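Local coordinates for gentamicin resistance protein (Enterococcus gallinarum, PDB 6CTZ) that phosphorylates aminoglycoside antibiotics such as gentamicin and kanamycin at the 2''-hydroxyl, probably with GTP as phosphate donor, and so confers resistance, at residues L2-M7 with G77-G82; T6-Q11 with I15-V20. The protein carries 2 engineered substitutions. All blocks are in the same frame, centred on the assembly; numbering follows the deposited sequence. Where two conformers were deposited one is given.

From the N terminus the chain begins with helix 2-11, which supplies one partner to both contacts. Interaction 2 closes the short loop at once: residues 15-20, leading into strand 20-25, fold back on the second half of the helix. Interaction 1 closes a far longer loop, in which interaction 2 is nested: the first turns of the helix meet the corner at Arg79. The two share Thr6 and Met7 and also touch directly, through a probable Gln11 NE2 to Lys78 O hydrogen bond and through Thr5 packing on Ile17 and Val20. Together they tie the N-terminal helix to the chain running into one outermost strand of the five-stranded sheet and out of the other.

Interaction 1 of 2, residues L2-M7 with G77-G82; sequences LHYTTM and GKRSDG
The guanidinium of Arg79 reaches across to His3 and Met7, which meet it from different directions. Met7 presents its terminal methyl: CE sits 3.7 Å above the guanidinium plane, displaced toward the rim, and lies 3.8 Å from Arg79 NH2. The same methyl also lies over one face of the His3 imidazole, so a single CE borders both flat groups. The bend near the end of the methionine chain (chi3 -71°) turns CE to this position and leaves SD beside the aliphatic part of the arginine, 3.9 Å from Arg79 CG.

His3 approaches edge-on. Its NE2 comes to 2.6 Å from Arg79 NH2, in the plane of the ring, yet the angle is too poor for a hydrogen bond; so short an approach between two groups at the surface is doubtful in detail. The imidazole and guanidinium planes are turned 38° apart, and the two side chains cross at about a right angle. With CG anti to the backbone N (chi1 173°), the imidazole leans over Tyr4, placing His3 CD2 3.9 Å above the centre of the phenol ring. Tyr4 itself has only a loose, oblique approach to the arginine, Tyr4 CE1 to Arg79 NH1 at 4.3 Å.

Behind these side chains the first helical turn is fastened by Leu2 O, which accepts both Thr6 N and Thr6 OG1, the hydroxyl at 2.7 Å from Leu2 O.

The contact is peripheral, bridging the start of helix 2-11 and the corner at Arg79, where the chain of strand 73-78 turns. That strand is outermost in the sheet and pairs with strand 83-89, Gly77 bonding to Phe85 through the backbone. On the sheet, Tyr4 packs edge-to-face on Phe42 of strand 38-43 and meets Tyr30 of strand 29-34.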
loop_
_atom_site.group_PDB
_atom_site.type_symbol
_atom_site.label_atom_id
_atom_site.label_comp_id
_atom_site.label_asym_id
_atom_site.label_seq_id
_atom_site.Cartn_x
_atom_site.Cartn_y
_atom_site.Cartn_z
ATOM N N LEU A 2 -7.949 -2.296 -27.904
ATOM C CA LEU A 2 -8.875 -3.294 -28.433
ATOM C C LEU A 2 -8.730 -4.630 -27.713
ATOM O O LEU A 2 -9.689 -5.409 -27.641
ATOM C CB LEU A 2 -8.629 -3.468 -29.934
ATOM C CG LEU A 2 -9.520 -4.423 -30.728
ATOM C CD1 LEU A 2 -10.975 -3.996 -30.649
ATOM C CD2 LEU A 2 -9.051 -4.468 -32.170
ATOM N N HIS A 3 -7.577 -4.862 -27.125
ATOM C CA HIS A 3 -7.326 -6.095 -26.407
ATOM C C HIS A 3 -8.194 -6.168 -25.129
ATOM O O HIS A 3 -8.909 -7.114 -24.873
ATOM C CB HIS A 3 -5.847 -6.184 -26.068
ATOM C CG HIS A 3 -5.496 -7.330 -25.172
ATOM N ND1 HIS A 3 -5.809 -8.633 -25.475
ATOM C CD2 HIS A 3 -4.859 -7.367 -23.982
ATOM C CE1 HIS A 3 -5.394 -9.422 -24.505
ATOM N NE2 HIS A 3 -4.828 -8.674 -23.582
ATOM N N TYR A 4 -8.117 -5.123 -24.348
ATOM C CA TYR A 4 -8.899 -5.104 -23.117
ATOM C C TYR A 4 -10.386 -4.939 -23.403
ATOM O O TYR A 4 -11.223 -5.563 -22.741
ATOM C CB TYR A 4 -8.387 -4.008 -22.182
ATOM C CG TYR A 4 -6.932 -4.187 -21.824
ATOM C CD1 TYR A 4 -6.552 -5.014 -20.778
ATOM C CD2 TYR A 4 -5.935 -3.552 -22.555
ATOM C CE1 TYR A 4 -5.219 -5.190 -20.452
ATOM C CE2 TYR A 4 -4.600 -3.722 -22.242
ATOM C CZ TYR A 4 -4.244 -4.541 -21.193
ATOM O OH TYR A 4 -2.913 -4.707 -20.887
ATOM N N THR A 5 -10.739 -4.114 -24.393
ATOM C CA THR A 5 -12.152 -3.885 -24.684
ATOM C C THR A 5 -12.830 -5.150 -25.198
ATOM O O THR A 5 -13.997 -5.404 -24.884
ATOM C CB THR A 5 -12.314 -2.732 -25.674
ATOM O OG1 THR A 5 -11.701 -3.077 -26.922
ATOM C CG2 THR A 5 -11.656 -1.480 -25.124
ATOM N N THR A 6 -12.112 -5.964 -25.974
ATOM C CA THR A 6 -12.708 -7.200 -26.470
ATOM C C THR A 6 -12.989 -8.175 -25.334
ATOM O O THR A 6 -14.058 -8.792 -25.292
ATOM C CB THR A 6 -11.818 -7.832 -27.536
ATOM O OG1 THR A 6 -11.678 -6.917 -28.626
ATOM C CG2 THR A 6 -12.438 -9.128 -28.053
ATOM N N MET A 7 -12.050 -8.316 -24.390
ATOM C CA MET A 7 -12.304 -9.172 -23.237
ATOM C C MET A 7 -13.513 -8.688 -22.453
ATOM O O MET A 7 -14.369 -9.489 -22.054
ATOM C CB MET A 7 -11.079 -9.211 -22.328
ATOM C CG MET A 7 -9.968 -10.094 -22.845
ATOM S SD MET A 7 -8.698 -10.368 -21.600
ATOM C CE MET A 7 -7.942 -8.746 -21.531
ATOM N N GLY A 77 -14.183 -11.181 -14.322
ATOM C CA GLY A 77 -13.816 -11.800 -15.571
ATOM C C GLY A 77 -12.629 -12.738 -15.435
ATOM O O GLY A 77 -12.033 -12.902 -14.369
ATOM N N LYS A 78 -12.281 -13.340 -16.562
ATOM C CA LYS A 78 -11.216 -14.307 -16.657
ATOM C C LYS A 78 -10.446 -14.137 -17.945
ATOM O O LYS A 78 -11.033 -14.007 -18.973
ATOM C CB LYS A 78 -11.889 -15.680 -16.680
ATOM C CG LYS A 78 -11.042 -16.843 -16.340
ATOM C CD LYS A 78 -11.933 -17.994 -15.972
ATOM C CE LYS A 78 -12.445 -18.678 -17.203
ATOM N NZ LYS A 78 -13.802 -18.217 -17.574
ATOM N N ARG A 79 -9.132 -14.136 -17.896
ATOM C CA ARG A 79 -8.327 -14.103 -19.107
ATOM C C ARG A 79 -8.129 -15.535 -19.606
ATOM O O ARG A 79 -8.085 -15.782 -20.769
ATOM C CB ARG A 79 -6.943 -13.578 -18.860
ATOM C CG ARG A 79 -6.920 -12.139 -18.550
ATOM C CD ARG A 79 -5.509 -11.710 -18.457
ATOM N NE ARG A 79 -5.128 -11.330 -19.758
ATOM C CZ ARG A 79 -4.661 -10.162 -20.077
ATOM N NH1 ARG A 79 -4.524 -9.267 -19.166
ATOM N NH2 ARG A 79 -4.384 -9.918 -21.322
ATOM N N SER A 80 -8.008 -16.443 -18.675
ATOM C CA SER A 80 -7.769 -17.849 -18.899
ATOM C C SER A 80 -7.738 -18.460 -17.522
ATOM O O SER A 80 -7.835 -17.759 -16.589
ATOM C CB SER A 80 -6.474 -18.076 -19.652
ATOM O OG SER A 80 -5.416 -17.724 -18.855
ATOM N N ASP A 81 -7.640 -19.768 -17.403
ATOM C CA ASP A 81 -7.715 -20.367 -16.077
ATOM C C ASP A 81 -6.654 -19.768 -15.165
ATOM O O ASP A 81 -5.487 -19.649 -15.548
ATOM C CB ASP A 81 -7.530 -21.877 -16.171
ATOM C CG ASP A 81 -8.746 -22.571 -16.746
ATOM O OD1 ASP A 81 -9.754 -21.883 -17.036
ATOM O OD2 ASP A 81 -8.698 -23.807 -16.895
ATOM N N GLY A 82 -7.080 -19.351 -13.974
ATOM C CA GLY A 82 -6.181 -18.810 -12.978
ATOM C C GLY A 82 -5.749 -17.381 -13.205
ATOM O O GLY A 82 -4.803 -16.927 -12.551
#

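Interaction 2 of 2, residues T6-Q11 with I15-V20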
loop_
_atom_site.group_PDB
_atom_site.type_symbol
_atom_site.label_atom_id
_atom_site.label_comp_id
_atom_site.label_asym_id
_atom_site.label_seq_id
_atom_site.Cartn_x
_atom_site.Cartn_y
_atom_site.Cartn_z
ATOM N N THR A 6 -12.112 -5.964 -25.974
ATOM C CA THR A 6 -12.708 -7.200 -26.470
ATOM C C THR A 6 -12.989 -8.175 -25.334
ATOM O O THR A 6 -14.058 -8.792 -25.292
ATOM C CB THR A 6 -11.818 -7.832 -27.536
ATOM O OG1 THR A 6 -11.678 -6.917 -28.626
ATOM C CG2 THR A 6 -12.438 -9.128 -28.053
ATOM N N MET A 7 -12.050 -8.316 -24.390
ATOM C CA MET A 7 -12.304 -9.172 -23.237
ATOM C C MET A 7 -13.513 -8.688 -22.453
ATOM O O MET A 7 -14.369 -9.489 -22.054
ATOM C CB MET A 7 -11.079 -9.211 -22.328
ATOM C CG MET A 7 -9.968 -10.094 -22.845
ATOM S SD MET A 7 -8.698 -10.368 -21.600
ATOM C CE MET A 7 -7.942 -8.746 -21.531
ATOM N N ILE A 8 -13.602 -7.378 -22.228
ATOM C CA ILE A 8 -14.702 -6.830 -21.441
ATOM C C ILE A 8 -16.034 -7.095 -22.134
ATOM O O ILE A 8 -16.989 -7.597 -21.528
ATOM C CB ILE A 8 -14.471 -5.330 -21.189
ATOM C CG1 ILE A 8 -13.255 -5.118 -20.281
ATOM C CG2 ILE A 8 -15.699 -4.705 -20.570
ATOM C CD1 ILE A 8 -12.829 -3.673 -20.199
ATOM N N MET A 9 -16.113 -6.786 -23.423
ATOM C CA MET A 9 -17.404 -6.899 -24.087
ATOM C C MET A 9 -17.812 -8.344 -24.325
ATOM O O MET A 9 -19.008 -8.651 -24.286
ATOM C CB MET A 9 -17.431 -6.057 -25.356
ATOM C CG MET A 9 -17.461 -4.582 -25.017
ATOM S SD MET A 9 -17.867 -3.553 -26.418
ATOM C CE MET A 9 -16.400 -3.765 -27.427
ATOM N N THR A 10 -16.852 -9.236 -24.577
ATOM C CA THR A 10 -17.168 -10.656 -24.707
ATOM C C THR A 10 -17.809 -11.192 -23.436
ATOM O O THR A 10 -18.816 -11.911 -23.483
ATOM C CB THR A 10 -15.889 -11.438 -25.004
ATOM O OG1 THR A 10 -15.393 -11.076 -26.296
ATOM C CG2 THR A 10 -16.156 -12.934 -24.954
ATOM N N GLN A 11 -17.230 -10.855 -22.286
ATOM C CA GLN A 11 -17.643 -11.460 -21.032
ATOM C C GLN A 11 -18.795 -10.747 -20.346
ATOM O O GLN A 11 -19.466 -11.365 -19.516
ATOM C CB GLN A 11 -16.439 -11.581 -20.095
ATOM C CG GLN A 11 -15.316 -12.352 -20.770
ATOM C CD GLN A 11 -14.109 -12.572 -19.896
ATOM O OE1 GLN A 11 -14.215 -12.699 -18.675
ATOM N NE2 GLN A 11 -12.944 -12.621 -20.521
ATOM N N ILE A 15 -22.229 -4.265 -20.962
ATOM C CA ILE A 15 -21.298 -3.151 -21.102
ATOM C C ILE A 15 -21.138 -2.840 -22.582
ATOM O O ILE A 15 -20.588 -3.648 -23.341
ATOM C CB ILE A 15 -19.945 -3.454 -20.448
ATOM C CG1 ILE A 15 -20.142 -3.705 -18.961
ATOM C CG2 ILE A 15 -18.961 -2.307 -20.679
ATOM C CD1 ILE A 15 -18.917 -4.182 -18.289
ATOM N N SER A 16 -21.613 -1.667 -22.993
ATOM C CA SER A 16 -21.372 -1.137 -24.329
ATOM C C SER A 16 -20.347 -0.024 -24.184
ATOM O O SER A 16 -20.606 0.979 -23.513
ATOM C CB SER A 16 -22.656 -0.587 -24.945
ATOM O OG SER A 16 -22.389 0.034 -26.189
ATOM N N ILE A 17 -19.190 -0.204 -24.804
ATOM C CA ILE A 17 -18.052 0.671 -24.564
ATOM C C ILE A 17 -18.101 1.843 -25.535
ATOM O O ILE A 17 -18.028 1.658 -26.757
ATOM C CB ILE A 17 -16.731 -0.102 -24.658
ATOM C CG1 ILE A 17 -16.635 -1.098 -23.499
ATOM C CG2 ILE A 17 -15.579 0.853 -24.640
ATOM C CD1 ILE A 17 -15.347 -1.891 -23.462
ATOM N N GLN A 18 -18.266 3.045 -24.986
ATOM C CA GLN A 18 -18.236 4.288 -25.744
ATOM C C GLN A 18 -16.923 5.033 -25.593
ATOM O O GLN A 18 -16.553 5.805 -26.482
ATOM C CB GLN A 18 -19.371 5.214 -25.292
ATOM C CG GLN A 18 -20.766 4.747 -25.675
ATOM C CD GLN A 18 -21.428 3.918 -24.593
ATOM O OE1 GLN A 18 -21.271 4.190 -23.402
ATOM N NE2 GLN A 18 -22.175 2.898 -25.002
ATOM N N SER A 19 -16.212 4.821 -24.492
ATOM C CA SER A 19 -14.943 5.474 -24.285
ATOM C C SER A 19 -14.100 4.613 -23.402
ATOM O O SER A 19 -14.621 3.962 -22.564
ATOM C CB SER A 19 -15.115 6.831 -23.623
ATOM O OG SER A 19 -15.520 6.779 -22.268
ATOM N N VAL A 20 -12.810 4.616 -23.645
ATOM C CA VAL A 20 -11.845 3.876 -22.850
ATOM C C VAL A 20 -10.581 4.691 -22.731
ATOM O O VAL A 20 -10.079 5.177 -23.700
ATOM C CB VAL A 20 -11.494 2.542 -23.452
ATOM C CG1 VAL A 20 -10.561 1.789 -22.558
ATOM C CG2 VAL A 20 -12.710 1.736 -23.606
#
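Ile8 sets its CG2 branch against the ends of two isoleucines from the following loop, 4.0 Å from Ile15 CD1 and 4.1 Å from Ile17 CD1. Ile15 also brings its own CG2 branch against Ile8 CG2, so this one methyl is touched by three others. The extended Ile17 chain (chi2 -178°) brings CD1 up against both Ile8 CG2 and Met9 CG.

Met9 flanks this cluster with the middle of its chain. In the conformer given, one of two deposited, Met9 CG is 3.8 Å from Ile17 CD1 and 3.7 Å from Ile15 O, while SD runs past Ile17 CG1 at 4.0 Å. Ile17 N, buried here without a polar partner in the model, has the same sulfur nearby. No hydrogen bond crosses between the two segments; the join is made mainly by apolar packing of three isoleucines and a methionine. Within the helix, Thr6 O takes Thr10 N and, in the conformer given, also Thr10 OG1.

The isoleucines continue onto the sheet, Ile8 touching Phe40, Phe42, Ile32 and Val34, Ile15 touching Phe40 and Ile17 touching Val34. The N-terminal helix and the loop leading to strand 20-25 thus lay their apolar side chains on the antiparallel sheet of the N-terminal lobe, in the protein-kinase-like fold of aminoglycoside phosphotransferases.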